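Alpha-L-rhamnosidase (PDB 4XHC) hydrolyses terminal alpha-L-rhamnose residues from rhamnosides as a two-domain member of glycoside hydrolase family 78. Local coordinates at residues A[220-225]-A[502-507]; A[228-233]-A[527-532]; A[254-259]-A[531-536]. All blocks are in the same frame, centred on the assembly; numbering follows the deposited sequence.

Interaction 1: A[220-225]-A[502-507]; sequences DNVAVL and DTFWEI. With RAM (alpha-L-rhamnopyranose), chain C.
V222, on the helix 214-230, sets one methyl squarely over the ring of F504, which belongs to a long loop near the end of the six-hairpin glycosidase domain, the (alpha/alpha)6-barrel of family 78. The CG1 methyl of V222 stands 3.5 Å from the centroid of the F504 ring and 8° off its normal, a CH-pi contact almost exactly over the middle of the face. The torsion of the valine explains the fit: CG1 lies opposite the backbone N (chi1 169°), and the branch points toward the loop, with side chain and ring crossing at about a right angle. The same methyl also touches the backbone, with V222 CG1 3.4 Å from D502 O. A223 closes on the rim of the ring, its CB in the ring plane and 4.0 Å from F504 CE2.

One helical turn on, L225 adds a further apolar contact, its CG meeting the methyl of T503, with L225 CG to T503 CG2 at 4.0 Å. The leucine also packs on the loop backbone, where L225 CD2 rests 3.6 Å from D502 O. The hydroxyl of T503 is turned to another task, a hydrogen bond with the carbonyl of Y526, and the carboxylate of D502 pairs with R174.

In the second shell W493 packs edge-to-face with F504, and T226 OG1 is hydrogen-bonded to F504 N, tying the loop backbone to the same helix that supplies the valine. Beyond the packing, the loop runs on to E506 in the rhamnose pocket, where a salt bridge from R241 and a hydrogen bond from S525 N meet at OE1 and together probably restrain the rotation of the carboxylate. The other oxygen faces the sugar: RAM O2 donates to E506 OE2 over 2.6 Å.

Interaction 2: A[228-233]-A[527-532]; sequences QNCMQE and CHAWSC. With RAM (alpha-L-rhamnopyranose), chain C.
The rhamnose pocket of this family 78 enzyme is lined in part by the loop 527-532, whose rear side packs on the C-terminal end of helix 214-230. C230, in the last turn of that helix, carries the contact. Its SG reaches A529 CB at 3.5 Å, and the CB of C230 lies beside the same methyl, so both side-chain atoms of the cysteine rest against one alanine methyl. SG stays beside its own backbone N (chi1 -78°), a setting that turns the sulfur onto the loop. C230 SG to C527 SG is 4.3 Å, a van der Waals approach with no disulfide. N229 adds its CB at 4.0 Å from C527 SG, while N229 ND2 is hydrogen-bonded to H102 O. Just past the helix, Q232 NE2 donates to N229 O, bracing the chain as it leaves the last turn.

On the other side of the loop backbone, H528 and W530 project to the sugar. H528 NE2 donates to RAM O3 at 3.1 Å and 161°, with O3 at the edge of the imidazole and in its plane; the other ring nitrogen, ND1, is hydrogen-bonded to S525 OG. E506 O anchors W530 NE1. The result is one wall of the rhamnose pocket of the (alpha/alpha)6-barrel, with a sugar hydroxyl gripped by H528 and placed 3.4 Å above the plane of W530, toward its rim.

Interaction 3: A[254-259]-A[531-536]; sequences ALVNDV and SCTPAW
L255 and W536 meet through a CH-pi contact. The leucine CB lies 4.0 Å from the centroid of the five-membered ring of the indole and 6° off its normal. Both terminal methyls follow the ring system outward: L255 CD1 stands 4.0 Å above the W536 plane, offset toward the rim, and L255 CD2 is 4.1 Å from W536 CZ2. V259 comes in at the edge of the indole near its plane, with its CG2 4.1 Å from W536 CD1 and the two side chains crossing at about a right angle.

These contacts join two helices of the barrel domain, 247-259 and the C-terminal 534-540; C532 and T533 come just before P534 in the chain.

Aliphatic packing centres on V256, whose two methyls divide the work. CG1, trans to N (chi1 -176°), reaches A535 CB at 3.9 Å; CG2 meets C532 SG at 3.7 Å and lies 4.1 Å from T533 CG2. L227 of helix 214-230 also packs against V256.

A polar link leads away from the contact, T533 OG1 being hydrogen-bonded to H470 ND1 on helix 466-478.

How the interactions relate
Interactions 1 and 2 both use helix 214-230, and their loops, 502-507 and 527-532, are bound to each other: W505 O and S531 OG lie 2.6 Å apart and F504 O and H528 N 2.9 Å apart, both probable hydrogen bonds. Each loop packs on the helix and also reaches the same rhamnose, E506 at O2 and H528 at O3. Interaction 3 shares S531 and C532 with interaction 2, carrying the chain from the pocket to the last helix; its C532 side chain is about 12 Å from the sugar. It also meets interaction 1, with D220 OD1 3.4 Å from A535 CB. The centres lie 8 to 11 Å apart.

Interaction 1: A[220-225]-A[502-507]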
ATOM      1  N   ASP A 220      29.576   6.759 -24.031  1.00 59.34           N
ATOM      2  CA  ASP A 220      29.604   7.997 -23.261  1.00 61.53           C
ATOM      3  C   ASP A 220      28.190   8.496 -22.932  1.00 59.41           C
ATOM      4  O   ASP A 220      27.945   8.943 -21.812  1.00 58.13           O
ATOM      5  CB  ASP A 220      30.394   9.074 -24.007  1.00 65.79           C
ATOM      6  CG  ASP A 220      30.413  10.408 -23.268  1.00 69.50           C
ATOM      7  OD1 ASP A 220      31.222  10.571 -22.322  1.00 70.91           O
ATOM      8  OD2 ASP A 220      29.614  11.298 -23.643  1.00 72.55           O
ATOM      9  N   ASN A 221      27.266   8.414 -23.887  1.00 58.38           N
ATOM     10  CA  ASN A 221      25.884   8.846 -23.640  1.00 57.28           C
ATOM     11  C   ASN A 221      25.225   8.051 -22.527  1.00 53.88           C
ATOM     12  O   ASN A 221      24.580   8.619 -21.649  1.00 52.85           O
ATOM     13  CB  ASN A 221      25.030   8.764 -24.902  1.00 58.98           C
ATOM     14  CG  ASN A 221      25.364   9.852 -25.895  1.00 62.22           C
ATOM     15  OD1 ASN A 221      25.713  10.973 -25.522  1.00 65.32           O
ATOM     16  ND2 ASN A 221      25.256   9.531 -27.173  1.00 64.19           N
ATOM     17  N   VAL A 222      25.399   6.741 -22.551  1.00 51.98           N
ATOM     18  CA  VAL A 222      24.844   5.896 -21.501  1.00 50.04           C
ATOM     19  C   VAL A 222      25.502   6.177 -20.148  1.00 48.91           C
ATOM     20  O   VAL A 222      24.830   6.202 -19.117  1.00 47.41           O
ATOM     21  CB  VAL A 222      24.977   4.418 -21.880  1.00 50.25           C
ATOM     22  CG1 VAL A 222      24.650   3.514 -20.699  1.00 49.60           C
ATOM     23  CG2 VAL A 222      24.066   4.113 -23.063  1.00 51.17           C
ATOM     24  N   ALA A 223      26.813   6.403 -20.157  1.00 50.06           N
ATOM     25  CA  ALA A 223      27.560   6.730 -18.941  1.00 49.38           C
ATOM     26  C   ALA A 223      27.060   8.006 -18.281  1.00 50.36           C
ATOM     27  O   ALA A 223      26.812   8.037 -17.088  1.00 49.86           O
ATOM     28  CB  ALA A 223      29.038   6.863 -19.260  1.00 49.76           C
ATOM     29  N   VAL A 224      26.915   9.057 -19.073  1.00 53.60           N
ATOM     30  CA  VAL A 224      26.481  10.350 -18.556  1.00 55.36           C
ATOM     31  C   VAL A 224      25.100  10.258 -17.914  1.00 55.00           C
ATOM     32  O   VAL A 224      24.887  10.832 -16.846  1.00 56.94           O
ATOM     33  CB  VAL A 224      26.502  11.440 -19.658  1.00 57.79           C
ATOM     34  CG1 VAL A 224      25.829  12.724 -19.184  1.00 58.25           C
ATOM     35  CG2 VAL A 224      27.935  11.734 -20.085  1.00 59.10           C
ATOM     36  N   LEU A 225      24.165   9.548 -18.551  1.00 54.70           N
ATOM     37  CA  LEU A 225      22.814   9.378 -17.985  1.00 54.57           C
ATOM     38  C   LEU A 225      22.881   8.627 -16.664  1.00 54.02           C
ATOM     39  O   LEU A 225      22.140   8.944 -15.731  1.00 53.94           O
ATOM     40  CB  LEU A 225      21.884   8.636 -18.951  1.00 55.04           C
ATOM     41  CG  LEU A 225      20.455   8.347 -18.454  1.00 55.57           C
ATOM     42  CD1 LEU A 225      19.747   9.622 -18.004  1.00 55.67           C
ATOM     43  CD2 LEU A 225      19.641   7.613 -19.522  1.00 55.62           C
ATOM     44  N   ASP A 502      20.099   1.324 -20.859  1.00 56.45           N
ATOM     45  CA  ASP A 502      19.967   2.785 -20.839  1.00 56.66           C
ATOM     46  C   ASP A 502      21.003   3.406 -19.903  1.00 54.44           C
ATOM     47  O   ASP A 502      21.426   4.555 -20.102  1.00 54.09           O
ATOM     48  CB  ASP A 502      18.578   3.190 -20.361  1.00 58.05           C
ATOM     49  CG  ASP A 502      17.477   2.722 -21.286  1.00 60.93           C
ATOM     50  OD1 ASP A 502      17.435   3.191 -22.446  1.00 62.80           O
ATOM     51  OD2 ASP A 502      16.638   1.903 -20.836  1.00 62.35           O
ATOM     52  N   THR A 503      21.370   2.636 -18.875  1.00 51.65           N
ATOM     53  CA  THR A 503      22.355   3.021 -17.873  1.00 49.56           C
ATOM     54  C   THR A 503      23.236   1.819 -17.560  1.00 48.14           C
ATOM     55  O   THR A 503      22.805   0.682 -17.724  1.00 48.31           O
ATOM     56  CB  THR A 503      21.672   3.479 -16.580  1.00 48.51           C
ATOM     57  OG1 THR A 503      20.762   2.476 -16.140  1.00 47.20           O
ATOM     58  CG2 THR A 503      20.906   4.751 -16.818  1.00 51.03           C
ATOM     59  N   PHE A 504      24.465   2.059 -17.107  1.00 46.59           N
ATOM     60  CA  PHE A 504      25.380   0.953 -16.834  1.00 45.77           C
ATOM     61  C   PHE A 504      25.112   0.272 -15.485  1.00 44.99           C
ATOM     62  O   PHE A 504      24.659   0.899 -14.522  1.00 43.12           O
ATOM     63  CB  PHE A 504      26.843   1.387 -16.976  1.00 45.28           C
ATOM     64  CG  PHE A 504      27.250   1.639 -18.397  1.00 46.26           C
ATOM     65  CD1 PHE A 504      26.997   0.694 -19.380  1.00 47.31           C
ATOM     66  CD2 PHE A 504      27.859   2.822 -18.762  1.00 47.02           C
ATOM     67  CE1 PHE A 504      27.349   0.924 -20.698  1.00 48.37           C
ATOM     68  CE2 PHE A 504      28.215   3.057 -20.077  1.00 48.13           C
ATOM     69  CZ  PHE A 504      27.958   2.105 -21.047  1.00 48.66           C
ATOM     70  N   TRP A 505      25.427  -1.020 -15.436  1.00 44.78           N
ATOM     71  CA  TRP A 505      24.969  -1.898 -14.365  1.00 44.64           C
ATOM     72  C   TRP A 505      25.960  -1.986 -13.215  1.00 42.14           C
ATOM     73  O   TRP A 505      27.162  -1.847 -13.413  1.00 41.13           O
ATOM     74  CB  TRP A 505      24.709  -3.305 -14.918  1.00 45.66           C
ATOM     75  CG  TRP A 505      23.801  -3.348 -16.128  1.00 47.40           C
ATOM     76  CD1 TRP A 505      22.916  -2.391 -16.533  1.00 47.63           C
ATOM     77  CD2 TRP A 505      23.688  -4.419 -17.070  1.00 48.43           C
ATOM     78  NE1 TRP A 505      22.268  -2.799 -17.675  1.00 48.77           N
ATOM     79  CE2 TRP A 505      22.727  -4.038 -18.026  1.00 49.52           C
ATOM     80  CE3 TRP A 505      24.316  -5.659 -17.202  1.00 49.11           C
ATOM     81  CZ2 TRP A 505      22.379  -4.855 -19.099  1.00 52.09           C
ATOM     82  CZ3 TRP A 505      23.970  -6.469 -18.265  1.00 51.16           C
ATOM     83  CH2 TRP A 505      23.011  -6.065 -19.201  1.00 52.76           C
ATOM     84  N   GLU A 506      25.442  -2.240 -12.018  1.00 41.07           N
ATOM     85  CA  GLU A 506      26.274  -2.511 -10.852  1.00 41.28           C
ATOM     86  C   GLU A 506      27.164  -3.760 -11.055  1.00 40.86           C
ATOM     87  O   GLU A 506      28.368  -3.727 -10.776  1.00 39.78           O
ATOM     88  CB  GLU A 506      25.383  -2.718  -9.639  1.00 41.46           C
ATOM     89  CG  GLU A 506      26.119  -2.986  -8.332  1.00 42.63           C
ATOM     90  CD  GLU A 506      25.197  -3.472  -7.231  1.00 43.27           C
ATOM     91  OE1 GLU A 506      24.093  -3.954  -7.575  1.00 45.60           O
ATOM     92  OE2 GLU A 506      25.544  -3.360  -6.027  1.00 42.51           O
ATOM     93  N   ILE A 507      26.555  -4.839 -11.538  1.00 40.34           N
ATOM     94  CA  ILE A 507      27.214  -6.135 -11.698  1.00 41.76           C
ATOM     95  C   ILE A 507      27.251  -6.534 -13.174  1.00 42.72           C
ATOM     96  O   ILE A 507      26.237  -6.438 -13.854  1.00 43.99           O
ATOM     97  CB  ILE A 507      26.411  -7.237 -10.950  1.00 41.81           C
ATOM     98  CG1 ILE A 507      26.165  -6.858  -9.481  1.00 41.24           C
ATOM     99  CG2 ILE A 507      27.092  -8.591 -11.063  1.00 42.35           C
ATOM    100  CD1 ILE A 507      27.413  -6.608  -8.666  1.00 41.34           C
TER
HETATM  101  C1  RAM C 900      27.373  -2.816  -2.367  1.00 42.92           C
HETATM  102  C2  RAM C 900      27.192  -1.841  -3.513  1.00 43.00           C
HETATM  103  C3  RAM C 900      28.088  -0.629  -3.333  1.00 44.08           C
HETATM  104  C4  RAM C 900      29.454  -1.085  -2.850  1.00 44.03           C
HETATM  105  C5  RAM C 900      29.312  -1.647  -1.446  1.00 45.45           C
HETATM  106  C6  RAM C 900      30.297  -2.748  -1.140  1.00 47.24           C
HETATM  107  O1  RAM C 900      26.135  -3.290  -2.010  1.00 43.00           O
HETATM  108  O2  RAM C 900      27.579  -2.529  -4.691  1.00 43.68           O
HETATM  109  O3  RAM C 900      28.223   0.088  -4.561  1.00 46.08           O
HETATM  110  O4  RAM C 900      30.357   0.005  -2.819  1.00 43.03           O
HETATM  111  O5  RAM C 900      27.983  -2.177  -1.251  1.00 45.97           O

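Interaction 2: A[228-233]-A[527-532]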
ATOM      1  N   GLN A 228      24.020  11.044 -14.031  1.00 57.36           N
ATOM      2  CA  GLN A 228      22.960  12.004 -13.792  1.00 57.78           C
ATOM      3  C   GLN A 228      21.909  11.488 -12.822  1.00 55.71           C
ATOM      4  O   GLN A 228      21.480  12.208 -11.932  1.00 56.81           O
ATOM      5  CB  GLN A 228      22.286  12.380 -15.099  1.00 59.65           C
ATOM      6  CG  GLN A 228      21.157  13.374 -14.914  1.00 61.76           C
ATOM      7  CD  GLN A 228      20.676  13.929 -16.229  1.00 64.03           C
ATOM      8  OE1 GLN A 228      19.886  13.296 -16.928  1.00 64.31           O
ATOM      9  NE2 GLN A 228      21.153  15.118 -16.579  1.00 65.63           N
ATOM     10  N   ASN A 229      21.490  10.246 -12.999  1.00 53.90           N
ATOM     11  CA  ASN A 229      20.454   9.686 -12.137  1.00 55.09           C
ATOM     12  C   ASN A 229      20.969   9.342 -10.734  1.00 54.44           C
ATOM     13  O   ASN A 229      20.195   9.312  -9.774  1.00 56.18           O
ATOM     14  CB  ASN A 229      19.768   8.485 -12.804  1.00 54.55           C
ATOM     15  CG  ASN A 229      18.842   8.900 -13.945  1.00 55.90           C
ATOM     16  OD1 ASN A 229      18.572  10.082 -14.145  1.00 57.65           O
ATOM     17  ND2 ASN A 229      18.367   7.929 -14.708  1.00 56.39           N
ATOM     18  N   CYS A 230      22.270   9.116 -10.616  1.00 52.83           N
ATOM     19  CA  CYS A 230      22.888   8.857  -9.324  1.00 51.95           C
ATOM     20  C   CYS A 230      23.158  10.148  -8.529  1.00 52.45           C
ATOM     21  O   CYS A 230      23.250  10.114  -7.302  1.00 51.29           O
ATOM     22  CB  CYS A 230      24.172   8.040  -9.515  1.00 51.44           C
ATOM     23  SG  CYS A 230      23.870   6.280  -9.818  1.00 53.45           S
ATOM     24  N   MET A 231      23.279  11.279  -9.225  1.00 53.72           N
ATOM     25  CA  MET A 231      23.516  12.571  -8.569  1.00 56.37           C
ATOM     26  C   MET A 231      22.228  13.178  -8.019  1.00 55.73           C
ATOM     27  O   MET A 231      21.410  13.690  -8.773  1.00 55.74           O
ATOM     28  CB  MET A 231      24.199  13.556  -9.524  1.00 59.34           C
ATOM     29  CG  MET A 231      25.684  13.270  -9.719  1.00 60.84           C
ATOM     30  SD  MET A 231      26.473  14.350 -10.928  1.00 63.90           S
ATOM     31  CE  MET A 231      26.440  15.910 -10.043  1.00 66.40           C
ATOM     32  N   GLN A 232      22.065  13.092  -6.703  1.00 55.26           N
ATOM     33  CA  GLN A 232      20.863  13.544  -6.010  1.00 57.09           C
ATOM     34  C   GLN A 232      21.307  14.480  -4.883  1.00 58.56           C
ATOM     35  O   GLN A 232      22.092  15.391  -5.144  1.00 59.71           O
ATOM     36  CB  GLN A 232      20.065  12.337  -5.500  1.00 56.59           C
ATOM     37  CG  GLN A 232      19.605  11.381  -6.603  1.00 55.40           C
ATOM     38  CD  GLN A 232      18.481  11.944  -7.452  1.00 55.75           C
ATOM     39  OE1 GLN A 232      17.643  12.718  -6.969  1.00 56.86           O
ATOM     40  NE2 GLN A 232      18.446  11.549  -8.723  1.00 54.83           N
ATOM     41  N   GLU A 233      20.827  14.282  -3.650  1.00 58.50           N
ATOM     42  CA  GLU A 233      21.281  15.113  -2.524  1.00 60.38           C
ATOM     43  C   GLU A 233      22.657  14.668  -2.030  1.00 59.42           C
ATOM     44  O   GLU A 233      23.338  15.401  -1.300  1.00 58.38           O
ATOM     45  CB  GLU A 233      20.240  15.151  -1.396  1.00 62.49           C
ATOM     46  CG  GLU A 233      19.150  16.189  -1.662  1.00 66.87           C
ATOM     47  CD  GLU A 233      17.993  16.148  -0.678  1.00 69.41           C
ATOM     48  OE1 GLU A 233      17.417  15.057  -0.484  1.00 72.62           O
ATOM     49  OE2 GLU A 233      17.646  17.214  -0.116  1.00 70.78           O
ATOM     50  N   CYS A 527      21.529   0.830 -12.661  1.00 45.02           N
ATOM     51  CA  CYS A 527      22.042   2.175 -12.870  1.00 47.87           C
ATOM     52  C   CYS A 527      22.972   2.445 -11.707  1.00 47.59           C
ATOM     53  O   CYS A 527      22.518   2.861 -10.642  1.00 49.02           O
ATOM     54  CB  CYS A 527      20.902   3.192 -12.900  1.00 49.94           C
ATOM     55  SG  CYS A 527      21.441   4.904 -13.028  1.00 50.64           S
ATOM     56  N   HIS A 528      24.260   2.166 -11.900  1.00 46.52           N
ATOM     57  CA  HIS A 528      25.237   2.260 -10.822  1.00 46.49           C
ATOM     58  C   HIS A 528      26.398   3.073 -11.327  1.00 46.67           C
ATOM     59  O   HIS A 528      27.063   2.683 -12.283  1.00 45.17           O
ATOM     60  CB  HIS A 528      25.707   0.864 -10.393  1.00 46.37           C
ATOM     61  CG  HIS A 528      25.704   0.652  -8.914  1.00 45.31           C
ATOM     62  ND1 HIS A 528      24.543   0.539  -8.186  1.00 45.14           N
ATOM     63  CD2 HIS A 528      26.716   0.507  -8.030  1.00 46.54           C
ATOM     64  CE1 HIS A 528      24.836   0.348  -6.914  1.00 45.39           C
ATOM     65  NE2 HIS A 528      26.149   0.324  -6.791  1.00 46.37           N
ATOM     66  N   ALA A 529      26.645   4.200 -10.673  1.00 48.18           N
ATOM     67  CA  ALA A 529      27.571   5.204 -11.195  1.00 50.37           C
ATOM     68  C   ALA A 529      29.048   4.816 -11.090  1.00 49.09           C
ATOM     69  O   ALA A 529      29.893   5.439 -11.727  1.00 49.27           O
ATOM     70  CB  ALA A 529      27.319   6.551 -10.532  1.00 51.94           C
ATOM     71  N   TRP A 530      29.366   3.790 -10.310  1.00 47.21           N
ATOM     72  CA  TRP A 530      30.727   3.285 -10.301  1.00 46.38           C
ATOM     73  C   TRP A 530      31.046   2.591 -11.625  1.00 46.84           C
ATOM     74  O   TRP A 530      32.191   2.225 -11.873  1.00 46.67           O
ATOM     75  CB  TRP A 530      31.005   2.399  -9.067  1.00 44.55           C
ATOM     76  CG  TRP A 530      30.496   0.981  -9.059  1.00 43.08           C
ATOM     77  CD1 TRP A 530      29.860   0.315 -10.062  1.00 43.60           C
ATOM     78  CD2 TRP A 530      30.643   0.036  -7.989  1.00 42.98           C
ATOM     79  NE1 TRP A 530      29.573  -0.978  -9.675  1.00 43.41           N
ATOM     80  CE2 TRP A 530      30.053  -1.173  -8.410  1.00 42.75           C
ATOM     81  CE3 TRP A 530      31.218   0.097  -6.718  1.00 43.51           C
ATOM     82  CZ2 TRP A 530      30.015  -2.305  -7.607  1.00 43.00           C
ATOM     83  CZ3 TRP A 530      31.178  -1.024  -5.920  1.00 43.48           C
ATOM     84  CH2 TRP A 530      30.579  -2.211  -6.366  1.00 43.55           C
ATOM     85  N   SER A 531      30.031   2.434 -12.477  1.00 47.70           N
ATOM     86  CA  SER A 531      30.206   1.851 -13.811  1.00 49.37           C
ATOM     87  C   SER A 531      30.197   2.864 -14.959  1.00 50.05           C
ATOM     88  O   SER A 531      30.172   2.460 -16.115  1.00 50.29           O
ATOM     89  CB  SER A 531      29.104   0.829 -14.082  1.00 50.56           C
ATOM     90  OG  SER A 531      29.039  -0.131 -13.047  1.00 52.49           O
ATOM     91  N   CYS A 532      30.240   4.160 -14.662  1.00 50.64           N
ATOM     92  CA  CYS A 532      30.141   5.180 -15.710  1.00 53.06           C
ATOM     93  C   CYS A 532      31.468   5.886 -16.040  1.00 53.23           C
ATOM     94  O   CYS A 532      31.471   6.952 -16.662  1.00 54.09           O
ATOM     95  CB  CYS A 532      29.086   6.224 -15.323  1.00 55.86           C
ATOM     96  SG  CYS A 532      29.605   7.381 -14.036  1.00 58.24           S
TER
HETATM   97  C1  RAM C 900      27.373  -2.816  -2.367  1.00 42.92           C
HETATM   98  C2  RAM C 900      27.192  -1.841  -3.513  1.00 43.00           C
HETATM   99  C3  RAM C 900      28.088  -0.629  -3.333  1.00 44.08           C
HETATM  100  C4  RAM C 900      29.454  -1.085  -2.850  1.00 44.03           C
HETATM  101  C5  RAM C 900      29.312  -1.647  -1.446  1.00 45.45           C
HETATM  102  C6  RAM C 900      30.297  -2.748  -1.140  1.00 47.24           C
HETATM  103  O1  RAM C 900      26.135  -3.290  -2.010  1.00 43.00           O
HETATM  104  O2  RAM C 900      27.579  -2.529  -4.691  1.00 43.68           O
HETATM  105  O3  RAM C 900      28.223   0.088  -4.561  1.00 46.08           O
HETATM  106  O4  RAM C 900      30.357   0.005  -2.819  1.00 43.03           O
HETATM  107  O5  RAM C 900      27.983  -2.177  -1.251  1.00 45.97           O

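Interaction 3: A[254-259]-A[531-536]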
ATOM      1  N   ALA A 254      33.306  11.060  -8.623  1.00 54.27           N
ATOM      2  CA  ALA A 254      33.955  12.375  -8.620  1.00 55.18           C
ATOM      3  C   ALA A 254      34.804  12.605  -9.868  1.00 54.63           C
ATOM      4  O   ALA A 254      34.869  13.717 -10.375  1.00 56.24           O
ATOM      5  CB  ALA A 254      34.790  12.564  -7.359  1.00 54.69           C
ATOM      6  N   LEU A 255      35.457  11.560 -10.359  1.00 54.34           N
ATOM      7  CA  LEU A 255      36.258  11.683 -11.575  1.00 55.84           C
ATOM      8  C   LEU A 255      35.383  12.045 -12.772  1.00 55.50           C
ATOM      9  O   LEU A 255      35.751  12.890 -13.574  1.00 54.92           O
ATOM     10  CB  LEU A 255      37.016  10.379 -11.876  1.00 55.88           C
ATOM     11  CG  LEU A 255      38.230  10.013 -11.019  1.00 56.01           C
ATOM     12  CD1 LEU A 255      38.806   8.679 -11.485  1.00 54.92           C
ATOM     13  CD2 LEU A 255      39.295  11.103 -11.056  1.00 57.26           C
ATOM     14  N   VAL A 256      34.231  11.390 -12.890  1.00 54.73           N
ATOM     15  CA  VAL A 256      33.356  11.598 -14.037  1.00 55.49           C
ATOM     16  C   VAL A 256      32.708  12.976 -13.942  1.00 56.44           C
ATOM     17  O   VAL A 256      32.620  13.702 -14.927  1.00 56.65           O
ATOM     18  CB  VAL A 256      32.274  10.501 -14.133  1.00 55.75           C
ATOM     19  CG1 VAL A 256      31.432  10.677 -15.392  1.00 56.01           C
ATOM     20  CG2 VAL A 256      32.915   9.118 -14.108  1.00 55.59           C
ATOM     21  N   ASN A 257      32.276  13.333 -12.739  1.00 56.56           N
ATOM     22  CA  ASN A 257      31.726  14.651 -12.473  1.00 59.37           C
ATOM     23  C   ASN A 257      32.662  15.757 -12.961  1.00 62.26           C
ATOM     24  O   ASN A 257      32.226  16.745 -13.547  1.00 66.62           O
ATOM     25  CB  ASN A 257      31.478  14.800 -10.972  1.00 59.34           C
ATOM     26  CG  ASN A 257      30.995  16.183 -10.592  1.00 60.95           C
ATOM     27  OD1 ASN A 257      29.906  16.597 -10.969  1.00 60.48           O
ATOM     28  ND2 ASN A 257      31.818  16.910  -9.851  1.00 62.77           N
ATOM     29  N   ASP A 258      33.946  15.567 -12.718  1.00 63.13           N
ATOM     30  CA  ASP A 258      34.980  16.508 -13.106  1.00 67.31           C
ATOM     31  C   ASP A 258      34.924  16.992 -14.556  1.00 66.67           C
ATOM     32  O   ASP A 258      35.177  18.153 -14.832  1.00 66.36           O
ATOM     33  CB  ASP A 258      36.341  15.857 -12.879  1.00 71.95           C
ATOM     34  CG  ASP A 258      37.282  16.743 -12.140  1.00 77.56           C
ATOM     35  OD1 ASP A 258      36.846  17.290 -11.099  1.00 83.18           O
ATOM     36  OD2 ASP A 258      38.441  16.879 -12.593  1.00 82.12           O
ATOM     37  N   VAL A 259      34.603  16.086 -15.470  1.00 66.76           N
ATOM     38  CA  VAL A 259      34.605  16.367 -16.910  1.00 67.26           C
ATOM     39  C   VAL A 259      33.201  16.399 -17.525  1.00 65.80           C
ATOM     40  O   VAL A 259      33.062  16.528 -18.736  1.00 68.13           O
ATOM     41  CB  VAL A 259      35.453  15.324 -17.687  1.00 67.04           C
ATOM     42  CG1 VAL A 259      36.905  15.387 -17.247  1.00 66.77           C
ATOM     43  CG2 VAL A 259      34.898  13.909 -17.511  1.00 64.63           C
ATOM     44  N   SER A 531      30.031   2.434 -12.477  1.00 47.70           N
ATOM     45  CA  SER A 531      30.206   1.851 -13.811  1.00 49.37           C
ATOM     46  C   SER A 531      30.197   2.864 -14.959  1.00 50.05           C
ATOM     47  O   SER A 531      30.172   2.460 -16.115  1.00 50.29           O
ATOM     48  CB  SER A 531      29.104   0.829 -14.082  1.00 50.56           C
ATOM     49  OG  SER A 531      29.039  -0.131 -13.047  1.00 52.49           O
ATOM     50  N   CYS A 532      30.240   4.160 -14.662  1.00 50.64           N
ATOM     51  CA  CYS A 532      30.141   5.180 -15.710  1.00 53.06           C
ATOM     52  C   CYS A 532      31.468   5.886 -16.040  1.00 53.23           C
ATOM     53  O   CYS A 532      31.471   6.952 -16.662  1.00 54.09           O
ATOM     54  CB  CYS A 532      29.086   6.224 -15.323  1.00 55.86           C
ATOM     55  SG  CYS A 532      29.605   7.381 -14.036  1.00 58.24           S
ATOM     56  N   THR A 533      32.590   5.279 -15.668  1.00 51.54           N
ATOM     57  CA  THR A 533      33.889   5.916 -15.856  1.00 52.70           C
ATOM     58  C   THR A 533      34.357   6.026 -17.305  1.00 53.45           C
ATOM     59  O   THR A 533      35.204   6.868 -17.603  1.00 56.15           O
ATOM     60  CB  THR A 533      34.984   5.220 -15.042  1.00 52.29           C
ATOM     61  OG1 THR A 533      34.852   3.803 -15.171  1.00 52.97           O
ATOM     62  CG2 THR A 533      34.875   5.606 -13.586  1.00 52.32           C
ATOM     63  N   PRO A 534      33.829   5.194 -18.216  1.00 52.61           N
ATOM     64  CA  PRO A 534      34.206   5.414 -19.611  1.00 53.49           C
ATOM     65  C   PRO A 534      34.054   6.863 -20.089  1.00 55.59           C
ATOM     66  O   PRO A 534      34.840   7.325 -20.921  1.00 55.38           O
ATOM     67  CB  PRO A 534      33.259   4.494 -20.361  1.00 53.62           C
ATOM     68  CG  PRO A 534      33.120   3.331 -19.440  1.00 53.51           C
ATOM     69  CD  PRO A 534      33.138   3.903 -18.047  1.00 52.59           C
ATOM     70  N   ALA A 535      33.061   7.576 -19.568  1.00 56.09           N
ATOM     71  CA  ALA A 535      32.937   8.999 -19.852  1.00 58.51           C
ATOM     72  C   ALA A 535      34.219   9.766 -19.480  1.00 58.61           C
ATOM     73  O   ALA A 535      34.678  10.623 -20.240  1.00 59.12           O
ATOM     74  CB  ALA A 535      31.733   9.578 -19.125  1.00 59.43           C
ATOM     75  N   TRP A 536      34.801   9.439 -18.325  1.00 56.71           N
ATOM     76  CA  TRP A 536      36.052  10.066 -17.886  1.00 57.06           C
ATOM     77  C   TRP A 536      37.219   9.677 -18.793  1.00 56.53           C
ATOM     78  O   TRP A 536      37.929  10.543 -19.290  1.00 56.33           O
ATOM     79  CB  TRP A 536      36.372   9.708 -16.428  1.00 56.35           C
ATOM     80  CG  TRP A 536      37.610  10.382 -15.889  1.00 57.59           C
ATOM     81  CD1 TRP A 536      37.760  11.705 -15.586  1.00 60.87           C
ATOM     82  CD2 TRP A 536      38.858   9.762 -15.587  1.00 57.12           C
ATOM     83  NE1 TRP A 536      39.029  11.950 -15.122  1.00 61.20           N
ATOM     84  CE2 TRP A 536      39.721  10.770 -15.108  1.00 59.16           C
ATOM     85  CE3 TRP A 536      39.332   8.453 -15.670  1.00 56.66           C
ATOM     86  CZ2 TRP A 536      41.033  10.507 -14.719  1.00 59.37           C
ATOM     87  CZ3 TRP A 536      40.641   8.192 -15.276  1.00 57.59           C
ATOM     88  CH2 TRP A 536      41.473   9.218 -14.809  1.00 58.06           C
TER